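Local structure of putative uronate isomerase (Thermotoga maritima, 4NAR) at residues V34-Y39 against K83-S88; D43-V48 against L221-E226; E79-K84 against F96-F101; I145-G150 against L163-P168. The protein probably has an activity related to that of lactate racemase, although the reaction it carries out remains uncertain. All coordinates share one frame; numbering follows the deposited sequence.

The four contacts illustrate how one sheet is packed according to place. Contacts 1, 2 and 4 are buried, whereas contact 3 is a surface contact. Contacts 1 and 3 use the same helix, 78-85, from which K84 reaches a loop carbonyl in the first and F81 lies against F96 of an outermost strand in the second. Contacts 2 and 4 use neighbouring strands, 217-227 and 144-150, joined by backbone bonds such as M223 N to N149 O. Chemistry follows position: contact 1 mixes a lysine bond with a histidine face, contact 2 sets selenium over a ring, contact 3 is mainly aromatic, and contact 4 combines aliphatic packing with bound anions.

Contact 1 of 4, residues V34-Y39 against K83-S88; sequences VVHTDY and KKLGIS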
# COMPACT_ATOMS: atom_id res chain seq x y z
N VAL A 34 6.87 17.39 -4.66
CA VAL A 34 5.91 16.77 -3.76
C VAL A 34 5.61 15.35 -4.23
O VAL A 34 5.05 15.13 -5.31
CB VAL A 34 4.59 17.59 -3.63
CG1 VAL A 34 3.58 16.85 -2.74
CG2 VAL A 34 4.87 18.97 -3.08
N VAL A 35 6.01 14.39 -3.40
CA VAL A 35 5.72 12.98 -3.62
C VAL A 35 4.44 12.63 -2.84
O VAL A 35 4.35 12.90 -1.63
CB VAL A 35 6.93 12.08 -3.19
CG1 VAL A 35 6.62 10.61 -3.41
CG2 VAL A 35 8.20 12.47 -3.96
N HIS A 36 3.45 12.06 -3.53
CA HIS A 36 2.12 11.84 -2.96
C HIS A 36 1.59 10.44 -3.26
O HIS A 36 2.12 9.75 -4.15
CB HIS A 36 1.12 12.87 -3.51
CG HIS A 36 1.04 12.90 -5.01
ND1 HIS A 36 0.19 12.08 -5.73
CD2 HIS A 36 1.72 13.64 -5.92
CE1 HIS A 36 0.36 12.31 -7.02
NE2 HIS A 36 1.27 13.25 -7.17
N THR A 37 0.55 10.05 -2.53
CA THR A 37 -0.16 8.79 -2.74
C THR A 37 -0.99 8.86 -4.02
O THR A 37 -1.18 9.95 -4.60
CB THR A 37 -1.08 8.46 -1.53
OG1 THR A 37 -2.08 9.48 -1.39
CG2 THR A 37 -0.27 8.36 -0.23
N ASP A 38 -1.50 7.71 -4.47
CA ASP A 38 -2.23 7.68 -5.75
C ASP A 38 -3.74 7.55 -5.54
O ASP A 38 -4.21 7.60 -4.39
CB ASP A 38 -1.68 6.59 -6.68
CG ASP A 38 -1.87 5.19 -6.13
OD1 ASP A 38 -2.36 5.09 -4.97
OD2 ASP A 38 -1.52 4.19 -6.82
N TYR A 39 -4.49 7.38 -6.64
CA TYR A 39 -5.96 7.34 -6.62
C TYR A 39 -6.45 6.21 -5.69
O TYR A 39 -7.61 6.18 -5.28
CB TYR A 39 -6.52 7.11 -8.04
CG TYR A 39 -6.30 5.69 -8.54
CD1 TYR A 39 -5.09 5.31 -9.12
CD2 TYR A 39 -7.29 4.71 -8.39
CE1 TYR A 39 -4.87 4.02 -9.55
CE2 TYR A 39 -7.08 3.40 -8.82
CZ TYR A 39 -5.87 3.06 -9.40
OH TYR A 39 -5.64 1.77 -9.83
N LYS A 83 -7.53 16.11 -8.57
CA LYS A 83 -8.38 15.67 -7.48
C LYS A 83 -7.57 15.35 -6.23
O LYS A 83 -7.93 15.75 -5.12
CB LYS A 83 -9.25 14.46 -7.89
CG LYS A 83 -10.01 13.83 -6.71
CD LYS A 83 -11.29 13.11 -7.13
CE LYS A 83 -11.01 11.80 -7.90
NZ LYS A 83 -12.27 11.02 -8.16
N LYS A 84 -6.46 14.63 -6.41
CA LYS A 84 -5.63 14.21 -5.28
C LYS A 84 -4.97 15.38 -4.56
O LYS A 84 -4.86 15.39 -3.32
CB LYS A 84 -4.54 13.23 -5.76
CG LYS A 84 -3.52 12.88 -4.70
CD LYS A 84 -4.20 12.32 -3.46
CE LYS A 84 -3.85 10.87 -3.29
NZ LYS A 84 -4.99 9.98 -3.48
N LEU A 85 -4.54 16.38 -5.32
CA LEU A 85 -3.72 17.45 -4.75
C LEU A 85 -4.56 18.67 -4.38
O LEU A 85 -4.15 19.48 -3.53
CB LEU A 85 -2.60 17.82 -5.72
CG LEU A 85 -1.65 16.65 -5.99
CD1 LEU A 85 -0.58 16.97 -7.04
CD2 LEU A 85 -1.01 16.17 -4.66
N GLY A 86 -5.73 18.78 -5.01
CA GLY A 86 -6.54 19.97 -4.91
C GLY A 86 -5.87 21.14 -5.61
O GLY A 86 -6.02 22.30 -5.21
N ILE A 87 -5.09 20.83 -6.65
CA ILE A 87 -4.38 21.85 -7.42
C ILE A 87 -4.75 21.72 -8.91
O ILE A 87 -4.80 20.60 -9.44
CB ILE A 87 -2.85 21.71 -7.25
CG1 ILE A 87 -2.49 21.70 -5.76
CG2 ILE A 87 -2.12 22.83 -7.99
CD1 ILE A 87 -0.97 21.63 -5.48
N SER A 88 -5.00 22.83 -9.58
CA SER A 88 -5.42 22.77 -10.98
C SER A 88 -4.24 22.53 -11.91
O SER A 88 -3.12 22.98 -11.64
CB SER A 88 -6.13 24.07 -11.39
OG SER A 88 -6.24 24.19 -12.80
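K84 and D38 supply the hydrogen bond that crosses this contact: K84 NZ donates to D38 O over 2.7 Å, approaching from above the carbonyl plane rather than within it. The lysine starts with CG anti to its backbone N (chi1 173°), then bends at each later torsion, and its ammonium also donates to R41 O. An alanine here would probably leave both loop carbonyls without this shared donor and open a gap beside T37. A second polar bond stays within one segment, H36 ND1 donating a hydrogen bond to T37 O at 2.8 Å, nearly in the ring plane, while H36 NE2 is hydrogen-bonded to T66 OG1; the two bonds fix how the imidazole is turned. The setting is the carboxyl end of strand 31-36, an inner strand of the mixed sheet, between 144-150 and 63-68, where the chain runs into a loop under the last turn of helix 78-85. Apolar contact comes from L85, whose CD2 makes a CH-pi contact over one face of the H36 ring, 4.1 Å from its centroid and displaced toward the rim. Beside it, K84 CG packs 3.9 Å from H36 ND1.

Contact 2 of 4, residues D43-V48 against L221-E226; sequences DFTHLV and LNMVYE
M223, a selenomethionine, lies over F44 in a Met-aromatic contact, with SE centred above one ring face at 3.9 Å from the centroid. The two side chains run past each other in opposite directions, and M223 CG also meets the same ring, 3.5 Å from F44 CZ. A bend at chi3 (-59°) then carries M223 CE toward D43, where it rests 3.5 Å from OD2. At the F44 ring edge CE2 faces V224 O near the ring plane; CE2 also packs against Y225 CD1, which approaches obliquely. An alanine in place of F44 would probably leave the selenium without its aromatic partner and open a gap beside Y225. D43 works through both its backbone and its carboxylate: CA sits over the centre of the Y225 ring, while OD1 accepts from T45 N (2.9 Å), an Asx turn leading into the helix, and from T45 OG1 on the same face of the carboxylate. OD2 accepts from T37 OG1 and from a water that also binds Y225 OH. V48 CG1 touches L221 CD2. The start of helix 45-58 thus packs against strand 217-227, with helix 12-24 reaching F44 and V48, and strand 144-150 beside M223.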
# COMPACT_ATOMS: atom_id res chain seq x y z
N ASP A 43 -7.56 9.71 1.31
CA ASP A 43 -6.96 10.39 2.44
C ASP A 43 -7.20 11.89 2.31
O ASP A 43 -7.99 12.32 1.47
CB ASP A 43 -5.45 10.07 2.54
CG ASP A 43 -4.67 10.41 1.24
OD1 ASP A 43 -4.92 11.46 0.59
OD2 ASP A 43 -3.76 9.61 0.89
N PHE A 44 -6.50 12.70 3.11
CA PHE A 44 -6.69 14.15 3.02
C PHE A 44 -5.51 14.92 2.38
O PHE A 44 -5.28 16.11 2.70
CB PHE A 44 -7.15 14.76 4.37
CG PHE A 44 -6.19 14.51 5.52
CD1 PHE A 44 -5.28 15.48 5.92
CD2 PHE A 44 -6.22 13.31 6.20
CE1 PHE A 44 -4.42 15.25 6.99
CE2 PHE A 44 -5.35 13.07 7.27
CZ PHE A 44 -4.46 14.03 7.66
N THR A 45 -4.81 14.25 1.47
CA THR A 45 -3.72 14.88 0.72
C THR A 45 -4.10 16.26 0.20
O THR A 45 -3.33 17.22 0.35
CB THR A 45 -3.30 14.04 -0.50
OG1 THR A 45 -2.84 12.75 -0.07
CG2 THR A 45 -2.21 14.77 -1.28
N HIS A 46 -5.29 16.36 -0.39
CA HIS A 46 -5.76 17.60 -1.00
C HIS A 46 -5.70 18.81 -0.05
O HIS A 46 -5.38 19.91 -0.49
CB HIS A 46 -7.16 17.42 -1.61
CG HIS A 46 -8.25 17.20 -0.61
ND1 HIS A 46 -9.27 18.10 -0.41
CD2 HIS A 46 -8.50 16.15 0.22
CE1 HIS A 46 -10.10 17.63 0.52
NE2 HIS A 46 -9.66 16.45 0.91
N LEU A 47 -5.98 18.59 1.24
CA LEU A 47 -5.86 19.64 2.24
C LEU A 47 -4.40 20.00 2.49
O LEU A 47 -4.07 21.14 2.80
CB LEU A 47 -6.52 19.24 3.57
CG LEU A 47 -8.04 19.04 3.69
CD1 LEU A 47 -8.40 18.55 5.10
CD2 LEU A 47 -8.83 20.30 3.36
N VAL A 48 -3.51 19.02 2.38
CA VAL A 48 -2.10 19.26 2.65
C VAL A 48 -1.40 19.90 1.45
O VAL A 48 -0.75 20.95 1.56
CB VAL A 48 -1.37 17.96 3.02
CG1 VAL A 48 0.10 18.23 3.41
CG2 VAL A 48 -2.09 17.25 4.15
N LEU A 221 5.38 14.15 5.83
CA LEU A 221 4.12 14.67 6.31
C LEU A 221 3.22 13.43 6.41
O LEU A 221 2.58 13.03 5.43
CB LEU A 221 3.58 15.74 5.35
CG LEU A 221 4.53 16.93 5.14
CD1 LEU A 221 5.54 16.69 4.03
CD2 LEU A 221 3.77 18.23 4.89
N ASN A 222 3.24 12.80 7.58
CA ASN A 222 2.67 11.48 7.80
C ASN A 222 1.23 11.61 8.36
O ASN A 222 1.02 12.00 9.51
CB ASN A 222 3.57 10.69 8.76
CG ASN A 222 3.29 9.18 8.74
OD1 ASN A 222 2.18 8.73 8.41
ND2 ASN A 222 4.31 8.39 9.10
N MSE A 223 0.26 11.30 7.51
CA MSE A 223 -1.15 11.45 7.86
C MSE A 223 -1.70 10.23 8.59
O MSE A 223 -1.29 9.09 8.33
CB MSE A 223 -1.97 11.62 6.58
CG MSE A 223 -1.71 12.92 5.81
SE MSE A 223 -2.68 12.87 4.11
CE MSE A 223 -1.89 11.29 3.31
N VAL A 224 -2.65 10.47 9.49
CA VAL A 224 -3.47 9.40 10.04
C VAL A 224 -4.93 9.87 10.00
O VAL A 224 -5.23 11.04 10.28
CB VAL A 224 -3.04 9.01 11.48
CG1 VAL A 224 -3.78 7.78 11.95
CG2 VAL A 224 -1.54 8.77 11.54
N TYR A 225 -5.85 8.97 9.65
CA TYR A 225 -7.24 9.35 9.48
C TYR A 225 -8.17 8.16 9.68
O TYR A 225 -7.76 6.99 9.65
CB TYR A 225 -7.47 9.92 8.08
CG TYR A 225 -6.81 9.06 7.03
CD1 TYR A 225 -5.50 9.30 6.65
CD2 TYR A 225 -7.48 7.99 6.44
CE1 TYR A 225 -4.86 8.50 5.71
CE2 TYR A 225 -6.85 7.18 5.49
CZ TYR A 225 -5.54 7.44 5.13
OH TYR A 225 -4.89 6.67 4.19
N GLU A 226 -9.45 8.48 9.88
CA GLU A 226 -10.50 7.48 9.86
C GLU A 226 -11.29 7.61 8.56
O GLU A 226 -11.32 8.69 7.95
CB GLU A 226 -11.44 7.65 11.04
CG GLU A 226 -10.82 7.30 12.36
CD GLU A 226 -11.45 8.08 13.50
OE1 GLU A 226 -12.29 8.97 13.22
OE2 GLU A 226 -11.09 7.80 14.66
O HOH W 1 -2.45 7.63 2.67

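Contact 3 of 4, residues E79-K84 against F96-F101; sequences EEFEKK and FHNHEF
F81 meets F96 first as the helix is followed, and the pair dominates this surface contact. The ring planes are nearly parallel, 11° apart, but slid so far that they barely overlap, with centroids 4.9 Å apart. What lies over one face of each ring is therefore the other residue's methylene: F81 CB sits above the centre of the F96 ring, 3.4 Å from its centroid, and F96 CB sits above the centre of the F81 ring at 3.6 Å. The two CH-pi contacts are reciprocal. The far end of the F81 ring reaches past F96 to the backbone, where CZ is 3.3 Å from H97 O near the ring plane. The N98 amide stands at the same edge, its plane turned 71° from the ring, with ND2 3.7 Å from F81 CE2; its OD1 accepts a hydrogen bond from M76 N. One residue on, E82 adds its CG, 4.2 Å from F96 CE2, while its carboxylate pairs with R89. The contact belongs to the beta-alpha-beta unit of strand 63-68, helix 78-85 and strand 94-97. T66 of the first strand touches both phenylalanines, and strand 94-97 is an outermost strand of the sheet, next to 63-68.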
# COMPACT_ATOMS: atom_id res chain seq x y z
N GLU A 79 -6.25 14.71 -14.56
CA GLU A 79 -7.42 15.05 -13.76
C GLU A 79 -7.36 14.42 -12.36
O GLU A 79 -7.73 15.05 -11.37
CB GLU A 79 -8.71 14.67 -14.50
CG GLU A 79 -9.75 14.06 -13.61
CD GLU A 79 -9.75 12.54 -13.69
OE1 GLU A 79 -9.32 11.99 -14.73
OE2 GLU A 79 -10.19 11.89 -12.71
N GLU A 80 -6.86 13.18 -12.27
CA GLU A 80 -6.71 12.51 -10.98
C GLU A 80 -5.66 13.19 -10.07
O GLU A 80 -5.84 13.21 -8.84
CB GLU A 80 -6.37 11.03 -11.17
CG GLU A 80 -7.44 10.24 -11.92
CD GLU A 80 -7.05 8.78 -12.10
OE1 GLU A 80 -7.74 7.92 -11.52
OE2 GLU A 80 -6.05 8.49 -12.81
N PHE A 81 -4.59 13.73 -10.65
CA PHE A 81 -3.62 14.51 -9.87
C PHE A 81 -4.32 15.70 -9.26
O PHE A 81 -4.13 16.03 -8.08
CB PHE A 81 -2.45 15.03 -10.72
CG PHE A 81 -1.40 14.00 -11.07
CD1 PHE A 81 -0.31 13.77 -10.22
CD2 PHE A 81 -1.47 13.28 -12.26
CE1 PHE A 81 0.69 12.82 -10.55
CE2 PHE A 81 -0.48 12.32 -12.60
CZ PHE A 81 0.59 12.09 -11.75
N GLU A 82 -5.12 16.38 -10.08
CA GLU A 82 -5.89 17.54 -9.64
C GLU A 82 -6.76 17.20 -8.45
O GLU A 82 -6.75 17.90 -7.45
CB GLU A 82 -6.78 18.06 -10.77
CG GLU A 82 -6.03 18.57 -11.99
CD GLU A 82 -6.97 19.16 -13.03
OE1 GLU A 82 -7.39 18.41 -13.94
OE2 GLU A 82 -7.28 20.36 -12.95
N LYS A 83 -7.53 16.11 -8.57
CA LYS A 83 -8.38 15.67 -7.48
C LYS A 83 -7.57 15.35 -6.23
O LYS A 83 -7.93 15.75 -5.12
CB LYS A 83 -9.25 14.46 -7.89
CG LYS A 83 -10.01 13.83 -6.71
CD LYS A 83 -11.29 13.11 -7.13
CE LYS A 83 -11.01 11.80 -7.90
NZ LYS A 83 -12.27 11.02 -8.16
N LYS A 84 -6.46 14.63 -6.41
CA LYS A 84 -5.63 14.21 -5.28
C LYS A 84 -4.97 15.38 -4.56
O LYS A 84 -4.86 15.39 -3.32
CB LYS A 84 -4.54 13.23 -5.76
CG LYS A 84 -3.52 12.88 -4.70
CD LYS A 84 -4.20 12.32 -3.46
CE LYS A 84 -3.85 10.87 -3.29
NZ LYS A 84 -4.99 9.98 -3.48
N PHE A 96 2.91 17.82 -12.91
CA PHE A 96 2.63 16.48 -12.41
C PHE A 96 3.56 15.48 -13.08
O PHE A 96 3.89 15.63 -14.26
CB PHE A 96 1.19 16.07 -12.72
CG PHE A 96 0.15 17.01 -12.17
CD1 PHE A 96 0.22 17.47 -10.86
CD2 PHE A 96 -0.91 17.46 -12.98
CE1 PHE A 96 -0.77 18.36 -10.35
CE2 PHE A 96 -1.89 18.33 -12.49
CZ PHE A 96 -1.82 18.79 -11.18
N HIS A 97 3.95 14.44 -12.35
CA HIS A 97 4.71 13.34 -12.94
C HIS A 97 4.14 12.00 -12.45
O HIS A 97 3.83 11.82 -11.27
CB HIS A 97 6.22 13.40 -12.59
CG HIS A 97 6.88 14.71 -12.93
ND1 HIS A 97 7.44 14.95 -14.16
CD2 HIS A 97 7.07 15.83 -12.19
CE1 HIS A 97 7.95 16.18 -14.18
NE2 HIS A 97 7.74 16.73 -13.00
N ASN A 98 4.00 11.06 -13.38
CA ASN A 98 3.81 9.68 -12.98
C ASN A 98 5.17 9.04 -12.69
O ASN A 98 6.21 9.48 -13.22
CB ASN A 98 3.06 8.88 -14.06
CG ASN A 98 1.55 9.05 -13.96
OD1 ASN A 98 0.90 8.45 -13.10
ND2 ASN A 98 0.99 9.85 -14.86
N HIS A 99 5.16 8.02 -11.84
CA HIS A 99 6.34 7.19 -11.61
C HIS A 99 6.41 6.19 -12.78
O HIS A 99 5.39 5.91 -13.40
CB HIS A 99 6.24 6.48 -10.25
CG HIS A 99 7.40 5.57 -9.96
ND1 HIS A 99 8.70 5.89 -10.26
CD2 HIS A 99 7.43 4.34 -9.38
CE1 HIS A 99 9.50 4.89 -9.89
NE2 HIS A 99 8.74 3.95 -9.35
N GLU A 100 7.60 5.68 -13.09
CA GLU A 100 7.79 4.68 -14.15
C GLU A 100 8.52 3.46 -13.59
O GLU A 100 9.69 3.22 -13.89
CB GLU A 100 8.57 5.26 -15.32
CG GLU A 100 7.97 6.53 -15.88
CD GLU A 100 8.99 7.33 -16.67
OE1 GLU A 100 9.18 6.99 -17.88
OE2 GLU A 100 9.61 8.27 -16.09
N PHE A 101 7.79 2.71 -12.77
CA PHE A 101 8.31 1.61 -11.96
C PHE A 101 9.11 0.62 -12.82
O PHE A 101 10.14 0.08 -12.40
CB PHE A 101 7.10 0.90 -11.33
CG PHE A 101 7.46 -0.13 -10.30
CD1 PHE A 101 7.79 -1.42 -10.68
CD2 PHE A 101 7.42 0.17 -8.95
CE1 PHE A 101 8.12 -2.40 -9.73
CE2 PHE A 101 7.73 -0.78 -8.00
CZ PHE A 101 8.09 -2.08 -8.39

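Contact 4 of 4, residues I145-G150 against L163-P168; sequences IFFING and LKIVIP. With ACT (acetate ion), chain E; SO4 (sulfate ion), chain C.
F147 turns its ring to I165 and V166, which reach it obliquely: I165 CG2 is 4.0 Å from F147 CD1, and V166 CG2 lies at the same distance from F147 CE1. The ring also meets F245 edge to face. The N149 amide hangs from a CG lying between the backbone N and the carbonyl carbon (chi1 52°); OD1 accepts from G162 N, whereas ND2 is bonded to T220 OG1 and more weakly to F147 O. With the amide tied on both sides, N149 CB packs 4.0 Å from I165 CB. The third flat group is a bound acetate: G150 N donates to its OXT over 3.2 Å in a nearly straight bond (170°), and its methyl lies near I165 CA.

Strand 144-150 is a central strand of the mixed sheet, and at its carboxyl end the loop 163-168, leading to helix 173-186, folds back over it. Residues 163-164 are 3-10; L163 O accepts from V166 N with 3-10 spacing and also from I167 N, one residue farther on. I165, its chain extended by an anti chi2 (160°), brings CD1 to 3.4 Å from I148 O and also touches V35 of the adjoining strand. K164 runs past the acetate to a sulfate, its NZ donating to O1 at 2.9 Å; R41 binds both anions, which probably come from the crystallisation liquor but may mark a pocket.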
# COMPACT_ATOMS: atom_id res chain seq x y z
N ILE A 145 11.95 18.47 -0.71
CA ILE A 145 11.11 17.38 -1.16
C ILE A 145 10.16 17.03 -0.03
O ILE A 145 10.59 16.74 1.09
CB ILE A 145 11.93 16.16 -1.53
CG1 ILE A 145 13.02 16.54 -2.52
CG2 ILE A 145 11.01 15.09 -2.12
CD1 ILE A 145 13.80 15.35 -3.08
N PHE A 146 8.86 17.05 -0.33
CA PHE A 146 7.83 16.82 0.66
C PHE A 146 7.15 15.52 0.34
O PHE A 146 6.61 15.35 -0.74
CB PHE A 146 6.81 17.95 0.61
CG PHE A 146 7.43 19.31 0.75
CD1 PHE A 146 7.72 20.08 -0.37
CD2 PHE A 146 7.73 19.82 2.02
CE1 PHE A 146 8.29 21.34 -0.24
CE2 PHE A 146 8.31 21.08 2.15
CZ PHE A 146 8.59 21.84 1.02
N PHE A 147 7.21 14.58 1.27
CA PHE A 147 6.55 13.31 1.06
C PHE A 147 5.28 13.29 1.91
O PHE A 147 5.35 13.19 3.14
CB PHE A 147 7.47 12.16 1.50
CG PHE A 147 8.78 12.07 0.75
CD1 PHE A 147 8.95 11.14 -0.28
CD2 PHE A 147 9.86 12.89 1.10
CE1 PHE A 147 10.18 11.04 -0.96
CE2 PHE A 147 11.09 12.80 0.43
CZ PHE A 147 11.25 11.86 -0.59
N ILE A 148 4.12 13.39 1.27
CA ILE A 148 2.85 13.30 1.99
C ILE A 148 2.42 11.83 1.97
O ILE A 148 1.95 11.30 0.96
CB ILE A 148 1.75 14.18 1.34
CG1 ILE A 148 2.28 15.60 1.12
CG2 ILE A 148 0.49 14.18 2.20
CD1 ILE A 148 1.34 16.50 0.33
N ASN A 149 2.62 11.15 3.10
CA ASN A 149 2.31 9.72 3.16
C ASN A 149 1.20 9.46 4.18
O ASN A 149 0.80 10.37 4.91
CB ASN A 149 3.59 8.95 3.52
CG ASN A 149 4.29 9.51 4.77
OD1 ASN A 149 4.12 8.97 5.86
ND2 ASN A 149 5.07 10.59 4.60
N GLY A 150 0.69 8.24 4.24
CA GLY A 150 -0.40 7.94 5.15
C GLY A 150 -0.24 6.58 5.80
O GLY A 150 0.23 5.61 5.16
N LEU A 163 8.56 5.58 5.22
CA LEU A 163 9.40 5.23 4.07
C LEU A 163 8.71 4.30 3.06
O LEU A 163 9.25 4.05 1.97
CB LEU A 163 10.73 4.66 4.55
CG LEU A 163 11.57 5.72 5.27
CD1 LEU A 163 12.73 5.08 6.06
CD2 LEU A 163 12.08 6.76 4.25
N LYS A 164 7.51 3.82 3.38
CA LYS A 164 6.80 3.00 2.41
C LYS A 164 6.46 3.82 1.15
O LYS A 164 6.34 3.28 0.04
CB LYS A 164 5.53 2.36 2.99
CG LYS A 164 5.01 1.21 2.11
CD LYS A 164 3.48 1.02 2.19
CE LYS A 164 2.99 -0.18 1.33
NZ LYS A 164 2.59 0.22 -0.06
N ILE A 165 6.33 5.14 1.31
CA ILE A 165 6.12 5.98 0.16
C ILE A 165 7.34 6.01 -0.77
O ILE A 165 7.20 6.25 -1.97
CB ILE A 165 5.71 7.41 0.56
CG1 ILE A 165 5.27 8.20 -0.68
CG2 ILE A 165 6.85 8.11 1.29
CD1 ILE A 165 4.41 9.42 -0.36
N VAL A 166 8.54 5.77 -0.23
CA VAL A 166 9.71 5.69 -1.09
C VAL A 166 9.79 4.29 -1.71
O VAL A 166 9.92 4.15 -2.93
CB VAL A 166 11.02 5.99 -0.32
CG1 VAL A 166 12.22 5.90 -1.26
CG2 VAL A 166 10.95 7.37 0.36
N ILE A 167 9.69 3.27 -0.87
CA ILE A 167 9.70 1.87 -1.31
C ILE A 167 8.47 1.18 -0.71
O ILE A 167 8.38 1.08 0.52
CB ILE A 167 10.94 1.12 -0.82
CG1 ILE A 167 12.21 1.86 -1.25
CG2 ILE A 167 10.94 -0.32 -1.35
CD1 ILE A 167 13.46 1.30 -0.65
N PRO A 168 7.54 0.68 -1.56
CA PRO A 168 7.66 0.55 -3.03
C PRO A 168 7.29 1.79 -3.85
O PRO A 168 7.47 1.76 -5.07
CB PRO A 168 6.62 -0.54 -3.36
CG PRO A 168 5.52 -0.29 -2.32
CD PRO A 168 6.30 0.06 -1.05
C ACT E . 2.32 5.21 1.56
O ACT E . 2.43 4.16 2.22
OXT ACT E . 2.10 6.22 2.24
CH3 ACT E . 2.46 5.23 0.06
S SO4 C . -0.97 0.25 -0.68
O1 SO4 C . -0.15 0.90 0.36
O2 SO4 C . -0.87 1.01 -1.94
O3 SO4 C . -0.54 -1.14 -0.94
O4 SO4 C . -2.36 0.25 -0.21